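Protein (aminopeptidase) (PDB 1B65) is an aminopeptidase that removes N-terminal L-residues from peptides and also hydrolyses D-alanine esters and amides, built on a variant of the Ntn hydrolase fold. Local coordinates at residues Ala61-Met66 against Asp168-Gly173; Val37-Ile42 against Pro174-Asn179; Pro18-Thr23 against Val332-Val337; Asn27-Val32 against Thr195-Arg200. All coordinates share one frame; numbering follows the deposited sequence.

Contact 1. Residues Ala61-Met66 against Asp168-Gly173; sequences AILPHM and DNVASG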
loop_
_atom_site.group_PDB
_atom_site.type_symbol
_atom_site.label_atom_id
_atom_site.label_comp_id
_atom_site.label_asym_id
_atom_site.label_seq_id
_atom_site.Cartn_x
_atom_site.Cartn_y
_atom_site.Cartn_z
ATOM N N ALA A 61 1.157 -14.859 -24.234
ATOM C CA ALA A 61 0.225 -13.721 -24.271
ATOM C C ALA A 61 -1.159 -14.202 -23.858
ATOM O O ALA A 61 -1.591 -15.274 -24.259
ATOM C CB ALA A 61 0.171 -13.189 -25.708
ATOM N N ILE A 62 -1.794 -13.502 -22.936
ATOM C CA ILE A 62 -3.152 -13.869 -22.507
ATOM C C ILE A 62 -4.036 -12.677 -22.877
ATOM O O ILE A 62 -3.834 -11.580 -22.332
ATOM C CB ILE A 62 -3.131 -14.075 -20.974
ATOM C CG1 ILE A 62 -2.145 -15.207 -20.627
ATOM C CG2 ILE A 62 -4.551 -14.413 -20.503
ATOM C CD1 ILE A 62 -1.524 -15.041 -19.262
ATOM N N LEU A 63 -5.046 -12.853 -23.695
ATOM C CA LEU A 63 -5.872 -11.698 -24.091
ATOM C C LEU A 63 -7.324 -11.903 -23.716
ATOM O O LEU A 63 -7.960 -12.824 -24.231
ATOM C CB LEU A 63 -5.820 -11.613 -25.614
ATOM C CG LEU A 63 -5.831 -10.337 -26.412
ATOM C CD1 LEU A 63 -6.583 -10.474 -27.749
ATOM C CD2 LEU A 63 -6.176 -9.058 -25.666
ATOM N N PRO A 64 -7.850 -11.073 -22.844
ATOM C CA PRO A 64 -9.266 -11.134 -22.458
ATOM C C PRO A 64 -10.142 -10.566 -23.571
ATOM O O PRO A 64 -9.661 -9.752 -24.368
ATOM C CB PRO A 64 -9.343 -10.245 -21.235
ATOM C CG PRO A 64 -7.942 -9.901 -20.847
ATOM C CD PRO A 64 -7.102 -10.005 -22.110
ATOM N N HIS A 65 -11.396 -10.976 -23.706
ATOM C CA HIS A 65 -12.335 -10.483 -24.706
ATOM C C HIS A 65 -11.694 -10.464 -26.078
ATOM O O HIS A 65 -11.735 -9.481 -26.821
ATOM C CB HIS A 65 -12.806 -9.067 -24.328
ATOM C CG HIS A 65 -13.575 -9.047 -23.044
ATOM N ND1 HIS A 65 -14.717 -9.799 -22.841
ATOM C CD2 HIS A 65 -13.371 -8.318 -21.912
ATOM C CE1 HIS A 65 -15.184 -9.532 -21.624
ATOM N NE2 HIS A 65 -14.389 -8.665 -21.052
ATOM N N MET A 66 -11.125 -11.611 -26.497
ATOM C CA MET A 66 -10.328 -11.602 -27.723
ATOM C C MET A 66 -11.122 -11.328 -28.978
ATOM O O MET A 66 -10.560 -10.882 -29.984
ATOM C CB MET A 66 -9.446 -12.865 -27.795
ATOM C CG MET A 66 -10.287 -14.071 -28.008
ATOM S SD MET A 66 -9.244 -15.582 -28.115
ATOM C CE MET A 66 -10.349 -16.598 -27.136
ATOM N N ASP A 168 -0.499 -12.725 -32.044
ATOM C CA ASP A 168 -1.285 -13.174 -33.203
ATOM C C ASP A 168 -1.734 -14.622 -33.066
ATOM O O ASP A 168 -2.699 -15.068 -33.713
ATOM C CB ASP A 168 -0.437 -12.997 -34.478
ATOM C CG ASP A 168 -0.366 -11.568 -34.958
ATOM O OD1 ASP A 168 -1.120 -10.666 -34.572
ATOM O OD2 ASP A 168 0.498 -11.290 -35.818
ATOM N N ASN A 169 -1.106 -15.439 -32.238
ATOM C CA ASN A 169 -1.468 -16.828 -32.042
ATOM C C ASN A 169 -2.503 -17.032 -30.938
ATOM O O ASN A 169 -2.792 -18.194 -30.632
ATOM C CB ASN A 169 -0.235 -17.632 -31.600
ATOM C CG ASN A 169 0.667 -18.042 -32.747
ATOM O OD1 ASN A 169 0.318 -17.825 -33.908
ATOM N ND2 ASN A 169 1.807 -18.603 -32.331
ATOM N N VAL A 170 -2.960 -15.986 -30.255
ATOM C CA VAL A 170 -3.894 -16.220 -29.154
ATOM C C VAL A 170 -5.119 -16.998 -29.622
ATOM O O VAL A 170 -5.614 -16.698 -30.709
ATOM C CB VAL A 170 -4.359 -14.985 -28.382
ATOM C CG1 VAL A 170 -3.150 -14.192 -27.845
ATOM C CG2 VAL A 170 -5.252 -14.092 -29.198
ATOM N N ALA A 171 -5.594 -17.946 -28.816
ATOM C CA ALA A 171 -6.721 -18.761 -29.224
ATOM C C ALA A 171 -7.431 -19.367 -28.005
ATOM O O ALA A 171 -6.890 -19.367 -26.894
ATOM C CB ALA A 171 -6.233 -19.966 -30.059
ATOM N N SER A 172 -8.646 -19.830 -28.239
ATOM C CA SER A 172 -9.405 -20.493 -27.171
ATOM C C SER A 172 -9.011 -21.977 -27.148
ATOM O O SER A 172 -8.074 -22.384 -27.856
ATOM C CB SER A 172 -10.904 -20.381 -27.412
ATOM O OG SER A 172 -11.256 -20.914 -28.688
ATOM N N GLY A 173 -9.691 -22.818 -26.375
ATOM C CA GLY A 173 -9.355 -24.242 -26.399
ATOM C C GLY A 173 -8.172 -24.614 -25.497
ATOM O O GLY A 173 -7.734 -23.917 -24.587
#
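V170 lays its isopropyl group over A61 and L63, two alternate residues on one face of strand 56-63, which belongs to the four-stranded mixed sheet of this variant Ntn hydrolase fold. The two methyls divide the work. CG1 of V170 lies 4.1 Å from CB of A61, whereas CG2 of V170 is 4.1 Å from CD1 of L63, and the leucine and valine side chains cross nearly at right angles. The rotation of V170 explains this division: with CG1 anti to the carbonyl carbon (chi1 -55°), both branches can face the strand. Beyond the strand end, M66 turns back toward the loop. Its CG sits between the backbone N and the carbonyl carbon (chi1 69°), and a bend at chi3 (139°) carries the terminal methyl to S172, where CE of M66 approaches CB of S172 to 3.8 Å. The sulfur passes more loosely, with SD of M66 4.4 Å from CG2 of V170. The contact is therefore apolar packing; polar anchors outside it fix both backbones. The strand pairs through backbone bonds with G38 and G36 on one flank and V103 on the other. The loop after helix 160-168 is tied to the neighbouring strand 36-43 by a backbone bond between A171 and V37, and by a side-chain bond from ND2 of N169 to the carbonyl O of F39.

Contact 2. Residues Val37-Ile42 against Pro174-Asn179; sequences VGFQTI and PVQEGN
V37, F39 and T41 make a mainly apolar packing contact, supplemented by one water bridge, with V175, Q176 and N179. The first three are alternate residues on one face of strand 36-43, an outermost strand of the four-stranded sheet. The loop runs roughly alongside, the two directions differing by 24°, but the CA atoms of V37 and V175 are 7.1 Å apart and side chains fill the interval. CG1 of V175 serves two partners: it lies 4.1 Å from CG1 of V37 and meets the phenyl edge of F39, near the ring plane, 3.8 Å from CZ. The same end of the ring presses on Q176, with CE2 of F39 3.8 Å from CB of Q176. The carbonyl O of Q176, 3.4 Å from CZ of F39, is buried here without a polar partner in the model. With CG anti to the backbone N (chi1 -174°) and the chain straight beyond it, the amide of Q176 passes the ring, their planes 89° apart, until a water can donate to OE1 of Q176 at 2.8 Å. That water also hydrogen-bonds to OG1 of T41 at 2.8 Å, a hydroxyl held further by the backbone N of G181. CG2 of T41 lies 3.7 Å from the carbonyl O of N179. Around this contact, Q40 and I42 pack on helix 160-168, E177 touches helix 322-342, and F39 and V175 reach T195 and T197, placing the loop between strands 36-43 and 194-204.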
loop_
_atom_site.group_PDB
_atom_site.type_symbol
_atom_site.label_atom_id
_atom_site.label_comp_id
_atom_site.label_asym_id
_atom_site.label_seq_id
_atom_site.Cartn_x
_atom_site.Cartn_y
_atom_site.Cartn_z
ATOM N N VAL A 37 -5.079 -17.632 -25.189
ATOM C CA VAL A 37 -3.665 -17.710 -24.819
ATOM C C VAL A 37 -2.869 -17.998 -26.093
ATOM O O VAL A 37 -3.331 -18.837 -26.883
ATOM C CB VAL A 37 -3.417 -18.858 -23.816
ATOM C CG1 VAL A 37 -1.951 -19.078 -23.502
ATOM C CG2 VAL A 37 -4.190 -18.590 -22.509
ATOM N N GLY A 38 -1.768 -17.283 -26.282
ATOM C CA GLY A 38 -0.923 -17.566 -27.441
ATOM C C GLY A 38 0.537 -17.652 -26.986
ATOM O O GLY A 38 0.910 -17.038 -25.974
ATOM N N PHE A 39 1.320 -18.457 -27.718
ATOM C CA PHE A 39 2.712 -18.626 -27.328
ATOM C C PHE A 39 3.670 -18.481 -28.518
ATOM O O PHE A 39 3.291 -18.792 -29.664
ATOM C CB PHE A 39 2.985 -20.049 -26.814
ATOM C CG PHE A 39 2.250 -20.496 -25.584
ATOM C CD1 PHE A 39 2.520 -19.953 -24.329
ATOM C CD2 PHE A 39 1.256 -21.439 -25.687
ATOM C CE1 PHE A 39 1.844 -20.404 -23.216
ATOM C CE2 PHE A 39 0.565 -21.886 -24.593
ATOM C CZ PHE A 39 0.842 -21.364 -23.337
ATOM N N GLN A 40 4.879 -18.037 -28.193
ATOM C CA GLN A 40 5.985 -18.074 -29.151
ATOM C C GLN A 40 7.100 -18.800 -28.398
ATOM O O GLN A 40 7.431 -18.364 -27.279
ATOM C CB GLN A 40 6.403 -16.737 -29.732
ATOM C CG GLN A 40 7.784 -16.780 -30.393
ATOM C CD GLN A 40 7.721 -17.507 -31.719
ATOM O OE1 GLN A 40 6.913 -18.405 -31.953
ATOM N NE2 GLN A 40 8.621 -17.125 -32.624
ATOM N N THR A 41 7.628 -19.897 -28.933
ATOM C CA THR A 41 8.630 -20.667 -28.172
ATOM C C THR A 41 9.930 -20.745 -28.942
ATOM O O THR A 41 9.909 -21.180 -30.109
ATOM C CB THR A 41 8.041 -22.074 -27.940
ATOM O OG1 THR A 41 6.825 -21.950 -27.158
ATOM C CG2 THR A 41 9.022 -22.998 -27.205
ATOM N N ILE A 42 11.033 -20.391 -28.302
ATOM C CA ILE A 42 12.339 -20.407 -28.966
ATOM C C ILE A 42 13.204 -21.455 -28.307
ATOM O O ILE A 42 13.502 -21.320 -27.110
ATOM C CB ILE A 42 13.016 -19.017 -28.870
ATOM C CG1 ILE A 42 12.136 -17.947 -29.530
ATOM C CG2 ILE A 42 14.399 -19.066 -29.517
ATOM C CD1 ILE A 42 12.497 -16.512 -29.160
ATOM N N PRO A 174 -7.652 -25.823 -25.716
ATOM C CA PRO A 174 -6.620 -26.397 -24.893
ATOM C C PRO A 174 -5.355 -25.546 -24.931
ATOM O O PRO A 174 -5.026 -24.965 -25.962
ATOM C CB PRO A 174 -6.284 -27.745 -25.532
ATOM C CG PRO A 174 -7.396 -28.052 -26.446
ATOM C CD PRO A 174 -8.119 -26.771 -26.767
ATOM N N VAL A 175 -4.699 -25.525 -23.775
ATOM C CA VAL A 175 -3.477 -24.704 -23.675
ATOM C C VAL A 175 -2.275 -25.612 -23.494
ATOM O O VAL A 175 -2.278 -26.456 -22.599
ATOM C CB VAL A 175 -3.625 -23.743 -22.493
ATOM C CG1 VAL A 175 -2.364 -22.961 -22.140
ATOM C CG2 VAL A 175 -4.774 -22.764 -22.776
ATOM N N GLN A 176 -1.248 -25.356 -24.274
ATOM C CA GLN A 176 0.020 -26.063 -24.162
ATOM C C GLN A 176 0.686 -25.756 -22.836
ATOM O O GLN A 176 0.542 -24.650 -22.331
ATOM C CB GLN A 176 0.946 -25.588 -25.308
ATOM C CG GLN A 176 2.241 -26.382 -25.355
ATOM C CD GLN A 176 3.168 -25.931 -26.472
ATOM O OE1 GLN A 176 2.901 -24.937 -27.150
ATOM N NE2 GLN A 176 4.257 -26.657 -26.657
ATOM N N GLU A 177 1.368 -26.736 -22.233
ATOM C CA GLU A 177 2.042 -26.525 -20.962
ATOM C C GLU A 177 3.495 -26.985 -21.013
ATOM O O GLU A 177 3.935 -27.717 -21.926
ATOM C CB GLU A 177 1.383 -27.281 -19.784
ATOM C CG GLU A 177 -0.061 -26.801 -19.561
ATOM C CD GLU A 177 -0.748 -27.671 -18.530
ATOM O OE1 GLU A 177 -0.827 -28.909 -18.772
ATOM O OE2 GLU A 177 -1.186 -27.213 -17.477
ATOM N N GLY A 178 4.254 -26.559 -20.006
ATOM C CA GLY A 178 5.635 -27.103 -19.919
ATOM C C GLY A 178 6.629 -26.108 -20.508
ATOM O O GLY A 178 6.601 -24.908 -20.210
ATOM N N ASN A 179 7.457 -26.628 -21.443
ATOM C CA ASN A 179 8.483 -25.785 -22.042
ATOM C C ASN A 179 7.912 -24.976 -23.184
ATOM O O ASN A 179 8.230 -25.272 -24.350
ATOM C CB ASN A 179 9.697 -26.587 -22.542
ATOM C CG ASN A 179 10.320 -27.451 -21.472
ATOM O OD1 ASN A 179 10.066 -27.308 -20.313
ATOM N ND2 ASN A 179 11.144 -28.419 -21.908
HETATM O O HOH W 1 4.765 -23.304 -28.383
#

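Contact 3. Residues Pro18-Thr23 against Val332-Val337; sequences PFTGVT and VEEAVV
F19 lays one face of its ring along the side chain of E334, so that aliphatic carbon and carboxylate both stack on the phenyl group. The CB of E334 makes a CH-pi contact, 3.9 Å from the ring centroid of F19 and 23° off the ring normal, offset toward the CE1 side. Farther along, the carboxylate is almost parallel to the ring, 10° between planes, and lies over its CB end: OE1 of E334 is 3.8 Å from CB of F19. The extended glutamate, with CG anti to the backbone N (chi1 -179°), is what lets one side chain follow the ring this way. Two other helix residues bound the ring's edge near its plane. CG of E333 stands 4.1 Å from CE1 of F19, and CB of V337 is 3.9 Å from CZ of F19. The carboxylate oxygens are gripped outside the contact: R200 bridges to OE1 of E334, while R13 and ND2 of N27 bind OE2. In the fold, F19 thus docks the N-terminal loop on helix 322-342, whose V332 and V336 pack on strand 251-257, whose A335 and V336 meet V215 of strand 207-217, and whose E334 touches A198 of strand 194-204.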
loop_
_atom_site.group_PDB
_atom_site.type_symbol
_atom_site.label_atom_id
_atom_site.label_comp_id
_atom_site.label_asym_id
_atom_site.label_seq_id
_atom_site.Cartn_x
_atom_site.Cartn_y
_atom_site.Cartn_z
ATOM N N PRO A 18 -4.048 -36.484 -6.463
ATOM C CA PRO A 18 -5.342 -36.262 -5.869
ATOM C C PRO A 18 -5.883 -34.848 -5.918
ATOM O O PRO A 18 -6.190 -34.279 -4.879
ATOM C CB PRO A 18 -5.170 -36.684 -4.398
ATOM C CG PRO A 18 -3.719 -36.462 -4.136
ATOM C CD PRO A 18 -2.991 -36.670 -5.437
ATOM N N PHE A 19 -6.048 -34.299 -7.114
ATOM C CA PHE A 19 -6.613 -32.977 -7.205
ATOM C C PHE A 19 -8.122 -32.925 -7.036
ATOM O O PHE A 19 -9.025 -33.625 -7.383
ATOM C CB PHE A 19 -6.231 -32.295 -8.525
ATOM C CG PHE A 19 -4.820 -31.777 -8.403
ATOM C CD1 PHE A 19 -4.538 -30.689 -7.591
ATOM C CD2 PHE A 19 -3.775 -32.388 -9.065
ATOM C CE1 PHE A 19 -3.244 -30.210 -7.451
ATOM C CE2 PHE A 19 -2.493 -31.906 -8.956
ATOM C CZ PHE A 19 -2.198 -30.822 -8.140
ATOM N N THR A 20 -8.534 -31.888 -6.403
ATOM C CA THR A 20 -9.317 -30.811 -6.039
ATOM C C THR A 20 -10.375 -30.521 -7.104
ATOM O O THR A 20 -10.078 -30.259 -8.263
ATOM C CB THR A 20 -8.307 -29.610 -6.015
ATOM O OG1 THR A 20 -7.379 -29.882 -7.085
ATOM C CG2 THR A 20 -7.475 -29.530 -4.765
ATOM N N GLY A 21 -11.650 -30.677 -6.856
ATOM C CA GLY A 21 -12.783 -30.261 -7.590
ATOM C C GLY A 21 -12.996 -30.337 -9.084
ATOM O O GLY A 21 -12.153 -30.669 -9.937
ATOM N N VAL A 22 -14.148 -29.777 -9.470
ATOM C CA VAL A 22 -14.590 -29.774 -10.869
ATOM C C VAL A 22 -13.909 -28.672 -11.659
ATOM O O VAL A 22 -13.872 -27.521 -11.228
ATOM C CB VAL A 22 -16.124 -29.559 -10.853
ATOM C CG1 VAL A 22 -16.653 -29.456 -12.279
ATOM C CG2 VAL A 22 -16.690 -30.778 -10.128
ATOM N N THR A 23 -13.404 -29.030 -12.837
ATOM C CA THR A 23 -12.719 -28.063 -13.673
ATOM C C THR A 23 -13.622 -27.600 -14.827
ATOM O O THR A 23 -14.666 -28.227 -15.030
ATOM C CB THR A 23 -11.452 -28.682 -14.299
ATOM O OG1 THR A 23 -11.837 -29.648 -15.311
ATOM C CG2 THR A 23 -10.585 -29.373 -13.240
ATOM N N VAL A 332 -4.203 -22.531 -8.453
ATOM C CA VAL A 332 -2.783 -22.168 -8.546
ATOM C C VAL A 332 -1.919 -23.387 -8.246
ATOM O O VAL A 332 -0.966 -23.614 -8.980
ATOM C CB VAL A 332 -2.435 -21.023 -7.572
ATOM C CG1 VAL A 332 -0.925 -20.789 -7.534
ATOM C CG2 VAL A 332 -3.142 -19.754 -8.072
ATOM N N GLU A 333 -2.240 -24.155 -7.200
ATOM C CA GLU A 333 -1.461 -25.339 -6.900
ATOM C C GLU A 333 -1.477 -26.331 -8.069
ATOM O O GLU A 333 -0.404 -26.819 -8.445
ATOM C CB GLU A 333 -2.022 -26.067 -5.679
ATOM C CG GLU A 333 -1.227 -27.310 -5.313
ATOM C CD GLU A 333 -1.860 -28.068 -4.157
ATOM O OE1 GLU A 333 -3.009 -27.780 -3.821
ATOM O OE2 GLU A 333 -1.217 -28.947 -3.565
ATOM N N GLU A 334 -2.667 -26.588 -8.654
ATOM C CA GLU A 334 -2.658 -27.505 -9.800
ATOM C C GLU A 334 -1.940 -26.962 -11.018
ATOM O O GLU A 334 -1.241 -27.725 -11.734
ATOM C CB GLU A 334 -4.107 -27.922 -10.125
ATOM C CG GLU A 334 -4.130 -28.916 -11.327
ATOM C CD GLU A 334 -5.522 -29.506 -11.473
ATOM O OE1 GLU A 334 -6.479 -29.183 -10.765
ATOM O OE2 GLU A 334 -5.696 -30.407 -12.340
ATOM N N ALA A 335 -1.937 -25.677 -11.317
ATOM C CA ALA A 335 -1.236 -25.070 -12.430
ATOM C C ALA A 335 0.278 -25.245 -12.249
ATOM O O ALA A 335 0.967 -25.618 -13.193
ATOM C CB ALA A 335 -1.636 -23.582 -12.547
ATOM N N VAL A 336 0.783 -25.057 -11.016
ATOM C CA VAL A 336 2.201 -25.286 -10.759
ATOM C C VAL A 336 2.583 -26.759 -10.991
ATOM O O VAL A 336 3.575 -27.052 -11.682
ATOM C CB VAL A 336 2.570 -24.858 -9.339
ATOM C CG1 VAL A 336 3.984 -25.299 -8.950
ATOM C CG2 VAL A 336 2.528 -23.308 -9.197
ATOM N N VAL A 337 1.794 -27.682 -10.441
ATOM C CA VAL A 337 2.108 -29.105 -10.620
ATOM C C VAL A 337 1.988 -29.495 -12.087
ATOM O O VAL A 337 2.857 -30.169 -12.668
ATOM C CB VAL A 337 1.276 -30.000 -9.683
ATOM C CG1 VAL A 337 1.666 -31.465 -9.914
ATOM C CG2 VAL A 337 1.603 -29.660 -8.215
#

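Contact 4. Residues Asn27-Val32 against Thr195-Arg200; sequences NAITDV and TGTASR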
loop_
_atom_site.group_PDB
_atom_site.type_symbol
_atom_site.label_atom_id
_atom_site.label_comp_id
_atom_site.label_asym_id
_atom_site.label_seq_id
_atom_site.Cartn_x
_atom_site.Cartn_y
_atom_site.Cartn_z
ATOM N N ASN A 27 -9.745 -27.479 -18.394
ATOM C CA ASN A 27 -8.938 -27.383 -17.182
ATOM C C ASN A 27 -7.776 -26.403 -17.454
ATOM O O ASN A 27 -6.586 -26.691 -17.301
ATOM C CB ASN A 27 -8.391 -28.721 -16.672
ATOM C CG ASN A 27 -7.717 -28.581 -15.306
ATOM O OD1 ASN A 27 -7.929 -27.651 -14.527
ATOM N ND2 ASN A 27 -6.916 -29.578 -14.953
ATOM N N ALA A 28 -8.195 -25.223 -17.930
ATOM C CA ALA A 28 -7.223 -24.198 -18.308
ATOM C C ALA A 28 -7.805 -22.808 -18.212
ATOM O O ALA A 28 -9.021 -22.655 -18.193
ATOM C CB ALA A 28 -6.801 -24.372 -19.778
ATOM N N ILE A 29 -6.906 -21.795 -18.298
ATOM C CA ILE A 29 -7.415 -20.417 -18.195
ATOM C C ILE A 29 -8.342 -19.997 -19.313
ATOM O O ILE A 29 -9.222 -19.127 -19.167
ATOM C CB ILE A 29 -6.192 -19.460 -18.042
ATOM C CG1 ILE A 29 -6.747 -18.097 -17.578
ATOM C CG2 ILE A 29 -5.445 -19.346 -19.355
ATOM C CD1 ILE A 29 -5.672 -17.131 -17.071
ATOM N N THR A 30 -8.308 -20.670 -20.472
ATOM C CA THR A 30 -9.251 -20.421 -21.565
ATOM C C THR A 30 -10.654 -20.924 -21.249
ATOM O O THR A 30 -11.563 -20.612 -22.016
ATOM C CB THR A 30 -8.773 -21.109 -22.863
ATOM O OG1 THR A 30 -8.527 -22.472 -22.514
ATOM C CG2 THR A 30 -7.505 -20.414 -23.350
ATOM N N ASP A 31 -10.886 -21.585 -20.097
ATOM C CA ASP A 31 -12.238 -21.932 -19.691
ATOM C C ASP A 31 -13.033 -20.697 -19.263
ATOM O O ASP A 31 -14.268 -20.697 -19.186
ATOM C CB ASP A 31 -12.240 -22.950 -18.546
ATOM C CG ASP A 31 -11.780 -24.319 -19.026
ATOM O OD1 ASP A 31 -11.930 -24.706 -20.207
ATOM O OD2 ASP A 31 -11.214 -25.026 -18.174
ATOM N N VAL A 32 -12.301 -19.612 -19.002
ATOM C CA VAL A 32 -12.948 -18.321 -18.762
ATOM C C VAL A 32 -13.301 -17.748 -20.137
ATOM O O VAL A 32 -12.469 -17.451 -20.999
ATOM C CB VAL A 32 -12.020 -17.354 -18.003
ATOM C CG1 VAL A 32 -12.720 -15.993 -17.822
ATOM C CG2 VAL A 32 -11.682 -17.915 -16.625
ATOM N N THR A 195 5.373 -23.366 -18.069
ATOM C CA THR A 195 3.971 -22.878 -18.106
ATOM C C THR A 195 2.997 -23.906 -17.577
ATOM O O THR A 195 3.053 -25.068 -18.016
ATOM C CB THR A 195 3.648 -22.489 -19.575
ATOM O OG1 THR A 195 4.645 -21.496 -19.970
ATOM C CG2 THR A 195 2.237 -21.948 -19.699
ATOM N N GLY A 196 2.060 -23.470 -16.726
ATOM C CA GLY A 196 1.043 -24.419 -16.244
ATOM C C GLY A 196 -0.315 -23.708 -16.151
ATOM O O GLY A 196 -0.357 -22.495 -15.954
ATOM N N THR A 197 -1.387 -24.517 -16.260
ATOM C CA THR A 197 -2.707 -23.845 -16.183
ATOM C C THR A 197 -3.722 -24.793 -15.573
ATOM O O THR A 197 -3.506 -26.020 -15.557
ATOM C CB THR A 197 -3.075 -23.293 -17.559
ATOM O OG1 THR A 197 -4.281 -22.499 -17.467
ATOM C CG2 THR A 197 -3.360 -24.387 -18.608
ATOM N N ALA A 198 -4.811 -24.271 -15.041
ATOM C CA ALA A 198 -5.878 -25.097 -14.449
ATOM C C ALA A 198 -7.101 -24.197 -14.301
ATOM O O ALA A 198 -6.950 -22.951 -14.341
ATOM C CB ALA A 198 -5.493 -25.617 -13.058
ATOM N N SER A 199 -8.244 -24.821 -14.047
ATOM C CA SER A 199 -9.452 -24.036 -13.785
ATOM C C SER A 199 -10.357 -24.765 -12.791
ATOM O O SER A 199 -10.243 -25.966 -12.519
ATOM C CB SER A 199 -10.267 -23.734 -15.055
ATOM O OG SER A 199 -10.780 -24.982 -15.600
ATOM N N ARG A 200 -11.311 -23.982 -12.260
ATOM C CA ARG A 200 -12.284 -24.534 -11.335
ATOM C C ARG A 200 -13.626 -23.873 -11.646
ATOM O O ARG A 200 -13.642 -22.686 -11.992
ATOM C CB ARG A 200 -11.987 -24.293 -9.859
ATOM C CG ARG A 200 -10.771 -25.005 -9.268
ATOM C CD ARG A 200 -11.019 -26.519 -9.319
ATOM N NE ARG A 200 -9.943 -27.239 -8.620
ATOM C CZ ARG A 200 -8.814 -27.560 -9.239
ATOM N NH1 ARG A 200 -8.586 -27.258 -10.517
ATOM N NH2 ARG A 200 -7.870 -28.217 -8.530
#
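A28 and A198 bring their backbones to a CA-CA distance of 4.2 Å, where the loop before strand 36-43 crosses the outermost strand 194-204 of the six-stranded sheet and then winds into the 3-10 turn 29-31. At this close approach the CA of A198 makes a CA-H...O contact with the carbonyl O of N27, 3.3 Å away. Three bonds then join the segments, each with a side chain on one side or both. A CG anti to the backbone N (chi1 -172°) sends the N27 amide across to the strand, where OD1 of N27 accepts the backbone N of S199 at 2.9 Å and 160°, the donor tilted moderately from the carbonyl plane. On the next strand residue facing the loop, OG1 of T197 takes the backbone N of I29 at 2.8 Å, a more bent bond. The methyl of T197 lies beside the alanine, CG2 to CB of A28 being 3.6 Å. Third, OG of S199 donates to OD2 of D31 at 2.6 Å, on the anti lone pair of OD2, the one away from OD1. OD2 also receives the backbone N of A28 at 3.0 Å and 170°, from above the carboxylate plane, which braces the start of the turn. Partners outside the two segments complete the set: A213 O for the T197 hydroxyl, G24 N for the S199 hydroxyl and Y26 N for OD1 of D31. The chemistry implies a buried polar junction in which each hydroxyl links two partners, and the donors converging on D31 would be expected to favour its ionised form.

Overall arrangement
Along the chain the contacts nest: contact 1 lies inside contact 2, contact 2 inside contact 4, and contact 4 inside contact 3. Contacts 1 and 2 have centres about 11 Å apart and share the four-stranded sheet, on neighbouring strands 56-63 and 36-43, against one continuous loop, 169-179. Contact 4 lies on the edge strand of the six-stranded sheet, about 13 Å from the centres of both; G173 bonds to T30, and the E177 carboxylate to the backbone N of T197. Contact 3 adds helix 322-342, its centre about 10 Å from contact 4 but 22 Å from contact 1. Together, the N-terminal loop and the 169-179 loop link both sheets and this helix.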